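Local coordinates for alpha-galactosidase (PDB 3MI6), which probably hydrolyses terminal, non-reducing alpha-D-galactose residues from alpha-D-galactosides such as galactose oligosaccharides, galactomannans and galactolipids, at residues N190-F196 against F232-P238; V457-F461 against Q510-L515; T588-T592 against Q618-Q622. All coordinates share one frame; numbering follows the deposited sequence.

Interaction 1 (N190-F196 against F232-P238); sequences NYDLIQF and FMMLARP
The Tyr191 ring has Arg237 on one face and Leu235 on the other. The Arg237 guanidinium lies flat on it, with the two planes only 8° apart. Leu235 CD1 makes a CH-pi contact over the opposite face, 4.3 Å from the centroid of the Tyr191 ring. At the ring edge runs the backbone carbonyl of Ala236. Seen from Arg237, Tyr191 OH sits over the guanidinium and Asn190 O lies at its edge, close to its plane. Arg237 NH1 donates a long bond of 3.3 Å to Asn190 O, entering from well above the carbonyl plane. Arg237 CB points away from 190-196. A bend at chi2 (-65°) brings the chain back over the ring. A salt bridge from NH1 to Asp188 helps to fix the group there.

At the other end, the Phe196 and Phe232 rings lie side by side, near parallel but slid apart so that they barely overlap. A water between the backbones accepts from Phe196 N; its very short approach to Phe232 O is doubtful.

Between these ends the strands run antiparallel. Asp192 with Ala236 and Ile194 with Met234 are hydrogen-bonded pairs, and Leu193 with Leu235 is a non-hydrogen-bonded pair. Asp192 N reaches Ala236 O at 2.7 Å, and Ile194 N reaches Met234 O at 3.0 Å. On the face carrying Ile194, Met234 and Ala236, the selenomethionine methyl Met234 CE packs on Ile194 CG2 and CD1. On the other face Met233 CE, also of a selenomethionine, meets Leu193 CD1.

These are neighbouring inner strands of a nine-stranded sheet in the N-terminal domain. Strand 205-210 flanks 192-197, and strand 247-252 flanks 233-236. Helix 305-319 packs against Ile194, Phe232 and Met234, while strand 258-264 touches Met233 and Leu235 on the other side.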
# COMPACT_ATOMS: atom_id res chain seq x y z
N ASN D 190 -14.25 -3.81 -8.15
CA ASN D 190 -12.84 -3.49 -8.22
C ASN D 190 -12.64 -2.05 -8.72
O ASN D 190 -12.03 -1.85 -9.78
CB ASN D 190 -12.06 -4.49 -9.11
CG ASN D 190 -12.36 -5.96 -8.77
OD1 ASN D 190 -12.39 -6.82 -9.68
ND2 ASN D 190 -12.59 -6.26 -7.49
N TYR D 191 -13.15 -1.07 -7.98
CA TYR D 191 -12.89 0.33 -8.32
C TYR D 191 -12.35 1.12 -7.13
O TYR D 191 -12.49 0.69 -5.99
CB TYR D 191 -14.14 1.04 -8.86
CG TYR D 191 -14.71 0.47 -10.14
CD1 TYR D 191 -14.26 0.91 -11.37
CD2 TYR D 191 -15.71 -0.49 -10.12
CE1 TYR D 191 -14.77 0.40 -12.54
CE2 TYR D 191 -16.23 -1.00 -11.28
CZ TYR D 191 -15.75 -0.55 -12.49
OH TYR D 191 -16.25 -1.06 -13.66
N ASP D 192 -11.73 2.27 -7.40
CA ASP D 192 -11.40 3.22 -6.34
C ASP D 192 -12.47 4.26 -6.49
O ASP D 192 -12.81 4.63 -7.62
CB ASP D 192 -10.05 3.93 -6.56
CG ASP D 192 -8.84 3.02 -6.37
OD1 ASP D 192 -8.95 1.98 -5.70
OD2 ASP D 192 -7.75 3.38 -6.88
N LEU D 193 -12.98 4.75 -5.37
CA LEU D 193 -13.89 5.90 -5.34
C LEU D 193 -13.05 7.14 -5.20
O LEU D 193 -12.24 7.24 -4.28
CB LEU D 193 -14.85 5.81 -4.15
CG LEU D 193 -15.58 7.08 -3.70
CD1 LEU D 193 -16.41 7.63 -4.82
CD2 LEU D 193 -16.44 6.75 -2.52
N ILE D 194 -13.24 8.09 -6.11
CA ILE D 194 -12.50 9.33 -6.10
C ILE D 194 -13.49 10.46 -5.82
O ILE D 194 -14.45 10.65 -6.56
CB ILE D 194 -11.81 9.56 -7.45
CG1 ILE D 194 -10.88 8.39 -7.76
CG2 ILE D 194 -11.03 10.87 -7.45
CD1 ILE D 194 -10.24 8.44 -9.14
N GLN D 195 -13.25 11.20 -4.74
CA GLN D 195 -14.18 12.22 -4.27
C GLN D 195 -13.42 13.51 -4.14
O GLN D 195 -12.21 13.55 -4.31
CB GLN D 195 -14.77 11.84 -2.91
CG GLN D 195 -13.68 11.55 -1.91
CD GLN D 195 -14.22 10.99 -0.63
OE1 GLN D 195 -14.49 9.79 -0.52
NE2 GLN D 195 -14.35 11.84 0.38
N PHE D 196 -14.14 14.58 -3.84
CA PHE D 196 -13.53 15.88 -3.71
C PHE D 196 -14.05 16.58 -2.46
O PHE D 196 -15.09 17.21 -2.46
CB PHE D 196 -13.67 16.66 -5.01
CG PHE D 196 -12.96 16.02 -6.14
CD1 PHE D 196 -11.62 16.33 -6.41
CD2 PHE D 196 -13.58 15.04 -6.90
CE1 PHE D 196 -10.94 15.70 -7.44
CE2 PHE D 196 -12.91 14.40 -7.92
CZ PHE D 196 -11.59 14.74 -8.19
N PHE D 232 -19.54 15.92 -7.74
CA PHE D 232 -18.80 15.13 -8.73
C PHE D 232 -17.90 14.03 -8.16
O PHE D 232 -17.12 14.27 -7.23
CB PHE D 232 -17.95 16.03 -9.62
CG PHE D 232 -17.06 15.27 -10.53
CD1 PHE D 232 -17.60 14.57 -11.60
CD2 PHE D 232 -15.70 15.21 -10.30
CE1 PHE D 232 -16.78 13.84 -12.45
CE2 PHE D 232 -14.86 14.49 -11.14
CZ PHE D 232 -15.40 13.80 -12.22
N MSE D 233 -17.96 12.84 -8.73
CA MSE D 233 -17.14 11.74 -8.23
C MSE D 233 -16.76 10.84 -9.37
O MSE D 233 -17.33 10.94 -10.45
CB MSE D 233 -17.92 10.94 -7.20
CG MSE D 233 -19.15 10.29 -7.78
SE MSE D 233 -20.06 9.10 -6.53
CE MSE D 233 -19.15 7.44 -6.96
N MSE D 234 -15.80 9.94 -9.12
CA MSE D 234 -15.37 8.99 -10.14
C MSE D 234 -15.25 7.60 -9.57
O MSE D 234 -15.02 7.43 -8.37
CB MSE D 234 -14.04 9.41 -10.74
CG MSE D 234 -14.11 10.77 -11.40
SE MSE D 234 -12.47 11.33 -12.29
CE MSE D 234 -11.34 11.48 -10.71
N LEU D 235 -15.47 6.60 -10.43
CA LEU D 235 -15.08 5.23 -10.11
C LEU D 235 -13.97 4.84 -11.05
O LEU D 235 -14.21 4.63 -12.25
CB LEU D 235 -16.23 4.25 -10.31
CG LEU D 235 -17.33 4.04 -9.27
CD1 LEU D 235 -18.01 2.72 -9.57
CD2 LEU D 235 -16.76 4.04 -7.87
N ALA D 236 -12.74 4.75 -10.54
CA ALA D 236 -11.63 4.36 -11.39
C ALA D 236 -11.25 2.91 -11.15
O ALA D 236 -11.37 2.40 -10.03
CB ALA D 236 -10.45 5.27 -11.15
N ARG D 237 -10.81 2.23 -12.21
CA ARG D 237 -10.15 0.96 -12.03
C ARG D 237 -8.87 1.31 -11.27
O ARG D 237 -8.42 2.46 -11.32
CB ARG D 237 -9.85 0.33 -13.38
CG ARG D 237 -11.09 -0.21 -14.08
CD ARG D 237 -11.70 -1.37 -13.30
NE ARG D 237 -12.65 -2.14 -14.10
CZ ARG D 237 -13.47 -3.06 -13.60
NH1 ARG D 237 -13.48 -3.31 -12.30
NH2 ARG D 237 -14.30 -3.71 -14.41
N PRO D 238 -8.30 0.32 -10.54
CA PRO D 238 -7.18 0.56 -9.60
C PRO D 238 -5.94 1.19 -10.23
O PRO D 238 -5.22 1.89 -9.53
CB PRO D 238 -6.84 -0.84 -9.10
CG PRO D 238 -8.14 -1.59 -9.22
CD PRO D 238 -8.76 -1.08 -10.50
O HOH W 1 -16.74 14.39 -4.79

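Interaction 2 (V457-F461 against Q510-L515); sequences VDYLF and QLYARL
Arg514 reaches from helix 500-518 across Phe461 to Asp458 and meets a different partner at each stage. Its CB touches the rim of the ring at Phe461 CD1, 3.7 Å away. Further on, the chain bends at chi3 (71°), which turns the guanidinium toward helix 454-471. CZ then lies 4.8 Å from the centroid of the Phe461 ring, an off-centre cation-pi contact. The ring and guanidinium planes are tilted 20° from each other. NH1 packs on Val457 CG1 at 3.6 Å. The outer edge of the guanidinium forms a salt bridge with Asp458. NH1 and NH2 both donate to a single oxygen, Asp458 OD1, and the NH1 bond measures 2.8 Å. NH1 comes in nearly end-on to that oxygen, and NH2 from its anti side, out of the carboxylate plane. The carboxylate stands almost perpendicular to the guanidinium. A methionine here would probably leave Asp458 without its charged mate and the Phe461 ring without the cation on its face.

The two helices are consecutive outer helices of the (beta/alpha)8 barrel. Helix 454-471 leads into strand 475-478 and helix 500-518 into strand 523-526. The axes of the two short segments approach to 9.9 Å and run in roughly the same direction, inclined at 39°.

On the barrel side of the charged pair the contact is apolar. Leu511 spreads its methyls between two partners: CD1 touches Leu460 CB at 4.0 Å, and CD2 faces the CA and CB of Phe461. Val457 CG1 stands anti to its own backbone N, which aims it at the start of 510-515, where it meets Gln510 CB and Leu511. Leu515 CD2 closes on Phe461 CD1 at 3.8 Å. Toward the barrel, Leu511 and Leu515 also pack on Trp478, a predicted substrate-binding residue of strand 475-478.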
# COMPACT_ATOMS: atom_id res chain seq x y z
N VAL D 457 -39.14 36.03 -3.96
CA VAL D 457 -38.45 36.09 -5.24
C VAL D 457 -38.82 37.37 -6.02
O VAL D 457 -37.95 38.01 -6.62
CB VAL D 457 -38.68 34.79 -6.07
CG1 VAL D 457 -37.99 34.86 -7.41
CG2 VAL D 457 -38.16 33.58 -5.31
N ASP D 458 -40.11 37.74 -5.96
CA ASP D 458 -40.63 38.94 -6.64
C ASP D 458 -40.00 40.22 -6.12
O ASP D 458 -39.65 41.12 -6.88
CB ASP D 458 -42.14 39.04 -6.50
CG ASP D 458 -42.89 38.02 -7.34
OD1 ASP D 458 -42.31 37.46 -8.31
OD2 ASP D 458 -44.09 37.79 -7.03
N TYR D 459 -39.87 40.29 -4.80
CA TYR D 459 -39.26 41.43 -4.14
C TYR D 459 -37.80 41.56 -4.51
O TYR D 459 -37.28 42.67 -4.70
CB TYR D 459 -39.42 41.32 -2.62
CG TYR D 459 -38.69 42.38 -1.83
CD1 TYR D 459 -39.24 43.65 -1.65
CD2 TYR D 459 -37.47 42.11 -1.24
CE1 TYR D 459 -38.57 44.63 -0.91
CE2 TYR D 459 -36.80 43.07 -0.51
CZ TYR D 459 -37.35 44.33 -0.35
OH TYR D 459 -36.67 45.28 0.38
N LEU D 460 -37.12 40.42 -4.62
CA LEU D 460 -35.70 40.43 -4.93
C LEU D 460 -35.48 40.73 -6.40
O LEU D 460 -34.63 41.54 -6.75
CB LEU D 460 -35.05 39.11 -4.53
CG LEU D 460 -35.02 38.88 -3.02
CD1 LEU D 460 -34.48 37.50 -2.70
CD2 LEU D 460 -34.21 39.95 -2.34
N PHE D 461 -36.27 40.09 -7.27
CA PHE D 461 -36.18 40.37 -8.69
C PHE D 461 -36.37 41.85 -8.97
O PHE D 461 -35.63 42.45 -9.73
CB PHE D 461 -37.18 39.56 -9.50
CG PHE D 461 -37.27 40.01 -10.93
CD1 PHE D 461 -36.43 39.48 -11.89
CD2 PHE D 461 -38.16 41.00 -11.30
CE1 PHE D 461 -36.50 39.90 -13.20
CE2 PHE D 461 -38.24 41.42 -12.60
CZ PHE D 461 -37.41 40.88 -13.56
N GLN D 510 -35.50 30.15 -9.73
CA GLN D 510 -36.49 31.15 -10.12
C GLN D 510 -35.82 32.51 -10.29
O GLN D 510 -36.00 33.18 -11.31
CB GLN D 510 -37.61 31.23 -9.07
CG GLN D 510 -38.83 30.34 -9.34
CD GLN D 510 -39.38 30.54 -10.74
OE1 GLN D 510 -40.06 31.55 -11.03
NE2 GLN D 510 -39.07 29.58 -11.64
N LEU D 511 -35.05 32.92 -9.30
CA LEU D 511 -34.46 34.26 -9.32
C LEU D 511 -33.42 34.40 -10.42
O LEU D 511 -33.34 35.43 -11.09
CB LEU D 511 -33.84 34.60 -7.98
CG LEU D 511 -34.00 36.04 -7.50
CD1 LEU D 511 -32.93 36.35 -6.49
CD2 LEU D 511 -33.95 37.03 -8.64
N TYR D 512 -32.60 33.37 -10.60
CA TYR D 512 -31.56 33.42 -11.61
C TYR D 512 -32.23 33.32 -12.95
O TYR D 512 -31.75 33.88 -13.93
CB TYR D 512 -30.62 32.22 -11.47
CG TYR D 512 -29.32 32.50 -10.76
CD1 TYR D 512 -29.08 32.00 -9.50
CD2 TYR D 512 -28.32 33.24 -11.38
CE1 TYR D 512 -27.88 32.25 -8.85
CE2 TYR D 512 -27.12 33.49 -10.75
CZ TYR D 512 -26.90 32.99 -9.49
OH TYR D 512 -25.70 33.24 -8.85
N ALA D 513 -33.33 32.59 -13.00
CA ALA D 513 -33.99 32.36 -14.27
C ALA D 513 -34.59 33.66 -14.78
O ALA D 513 -34.49 33.97 -15.96
CB ALA D 513 -35.05 31.28 -14.14
N ARG D 514 -35.19 34.44 -13.88
CA ARG D 514 -35.86 35.66 -14.30
C ARG D 514 -34.88 36.79 -14.57
O ARG D 514 -35.08 37.57 -15.49
CB ARG D 514 -36.92 36.06 -13.29
CG ARG D 514 -38.15 35.16 -13.36
CD ARG D 514 -39.00 35.25 -12.11
NE ARG D 514 -39.70 36.53 -11.99
CZ ARG D 514 -40.32 36.90 -10.88
NH1 ARG D 514 -40.32 36.10 -9.82
NH2 ARG D 514 -40.95 38.08 -10.83
N LEU D 515 -33.83 36.88 -13.77
CA LEU D 515 -32.81 37.89 -14.01
C LEU D 515 -32.04 37.66 -15.31
O LEU D 515 -31.76 38.60 -16.04
CB LEU D 515 -31.83 37.94 -12.84
CG LEU D 515 -32.28 38.44 -11.48
CD1 LEU D 515 -31.17 38.19 -10.49
CD2 LEU D 515 -32.64 39.91 -11.54

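Interaction 3 (T588-T592 against Q618-Q622); sequences TSLKT and QVKKQ
Leu590 and Gln618 bring the first turn of helix 590-597 up to helix 613-628, with Leu590 CA and Gln618 CA still 8.0 Å apart, so side chains bridge the gap. Leu590 CG is anti to the backbone N (chi1 175°), which sends the branch at the other helix. Its CD2 methyl lies against the Gln618 amide, 3.5 Å from Gln618 CD. The two side chains approach from opposite directions. The same methyl touches Val619 CG2 at 4.1 Å.

Gln622 extends from one turn further along and donates from NE2 to Leu590 O at 3.0 Å. The oxygen lies in the plane of the Gln622 amide. The donor, however, stands 53° above the carbonyl plane of Leu590. The other end of the amide is also held, since Gln622 OE1 bonds to Tyr604 OH.

The contact lies at the end of the (beta/alpha)8 barrel sequence. Helix 590-597 comes just before the last barrel strand, 601-604, and helix 613-628 follows it. Ser589 is the N-cap of the first helix: its OG accepts from Thr592 N at 3.0 Å and so satisfies an N-H of the first turn.

A second N-H of this turn is served by water. The water accepts from Lys591 N at 3.1 Å and donates to Gln618 OE1, joining the two helices on the side away from Gln622. The Lys591 side chain leads off elsewhere, and its NZ bonds to Thr729 O. Thr592 OG1 bonds to Phe727 O and Thr729 OG1, which ties the same helix start to the C-terminal part of the chain.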
# COMPACT_ATOMS: atom_id res chain seq x y z
N THR D 588 4.41 34.86 -1.33
CA THR D 588 4.62 34.24 -2.62
C THR D 588 5.05 35.27 -3.65
O THR D 588 4.65 36.42 -3.56
CB THR D 588 3.30 33.60 -3.07
OG1 THR D 588 3.19 32.28 -2.51
CG2 THR D 588 3.25 33.51 -4.56
N SER D 589 5.85 34.90 -4.63
CA SER D 589 6.23 35.90 -5.63
C SER D 589 5.00 36.41 -6.39
O SER D 589 3.99 35.71 -6.51
CB SER D 589 7.22 35.31 -6.64
OG SER D 589 6.61 34.26 -7.36
N LEU D 590 5.08 37.62 -6.92
CA LEU D 590 3.99 38.09 -7.76
C LEU D 590 3.89 37.26 -9.05
O LEU D 590 2.81 37.08 -9.61
CB LEU D 590 4.14 39.57 -8.06
CG LEU D 590 3.18 40.26 -9.02
CD1 LEU D 590 1.74 40.09 -8.58
CD2 LEU D 590 3.57 41.72 -9.06
N LYS D 591 5.03 36.74 -9.51
CA LYS D 591 5.07 35.90 -10.71
C LYS D 591 4.27 34.61 -10.52
O LYS D 591 3.56 34.18 -11.42
CB LYS D 591 6.52 35.57 -11.07
CG LYS D 591 6.70 34.61 -12.24
CD LYS D 591 8.10 33.99 -12.26
CE LYS D 591 8.28 33.13 -13.52
NZ LYS D 591 9.56 32.32 -13.54
N THR D 592 4.36 34.00 -9.36
CA THR D 592 3.65 32.75 -9.13
C THR D 592 2.14 32.97 -8.95
O THR D 592 1.34 32.28 -9.59
CB THR D 592 4.24 31.98 -7.94
OG1 THR D 592 5.63 31.69 -8.20
CG2 THR D 592 3.48 30.68 -7.71
N GLN D 618 4.96 45.00 -13.59
CA GLN D 618 4.86 43.55 -13.61
C GLN D 618 3.41 43.15 -13.89
O GLN D 618 3.13 42.29 -14.73
CB GLN D 618 5.32 43.00 -12.27
CG GLN D 618 5.60 41.52 -12.26
CD GLN D 618 6.40 41.09 -11.04
OE1 GLN D 618 6.60 39.89 -10.81
NE2 GLN D 618 6.85 42.06 -10.24
N VAL D 619 2.50 43.81 -13.20
CA VAL D 619 1.08 43.54 -13.37
C VAL D 619 0.61 43.88 -14.77
O VAL D 619 -0.04 43.07 -15.42
CB VAL D 619 0.26 44.29 -12.34
CG1 VAL D 619 -1.21 44.12 -12.64
CG2 VAL D 619 0.58 43.78 -10.96
N LYS D 620 0.95 45.07 -15.25
CA LYS D 620 0.62 45.48 -16.61
C LYS D 620 1.02 44.40 -17.60
O LYS D 620 0.34 44.17 -18.60
CB LYS D 620 1.33 46.80 -16.95
CG LYS D 620 0.90 47.49 -18.23
CD LYS D 620 1.47 48.91 -18.23
CE LYS D 620 0.76 49.86 -19.21
NZ LYS D 620 1.30 49.77 -20.60
N LYS D 621 2.13 43.72 -17.32
CA LYS D 621 2.64 42.74 -18.27
C LYS D 621 1.91 41.42 -18.15
O LYS D 621 1.63 40.77 -19.17
CB LYS D 621 4.16 42.57 -18.16
CG LYS D 621 4.95 43.82 -18.53
CD LYS D 621 6.43 43.55 -18.69
CE LYS D 621 7.15 44.81 -19.15
NZ LYS D 621 8.60 44.58 -19.45
N GLN D 622 1.58 41.03 -16.92
CA GLN D 622 0.72 39.87 -16.71
C GLN D 622 -0.59 40.00 -17.49
O GLN D 622 -1.05 39.04 -18.12
CB GLN D 622 0.43 39.67 -15.22
CG GLN D 622 1.64 39.38 -14.37
CD GLN D 622 1.27 38.97 -12.96
OE1 GLN D 622 0.16 39.22 -12.52
NE2 GLN D 622 2.19 38.33 -12.25
O HOH W 2 7.76 38.20 -9.00

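Interaction 1 is the most buried of the three and lies in the N-terminal domain. Interactions 2 and 3 both join helices of the barrel, but different pairs, and their centres are 39 Å apart. Both are only partly buried. Interaction 1 depends on a ladder of backbone bonds, with a guanidinium stacked on a tyrosine at one end and two barely overlapping phenylalanines at the other. Interaction 2 uses no backbone bonds between its segments: a charged pair lies on its more exposed side and leucines face the barrel. Interaction 3 is the smallest, relying on glutamine amides and a water around one leucine. Interaction 2 alone adjoins a predicted substrate-binding residue. None of the three touches another.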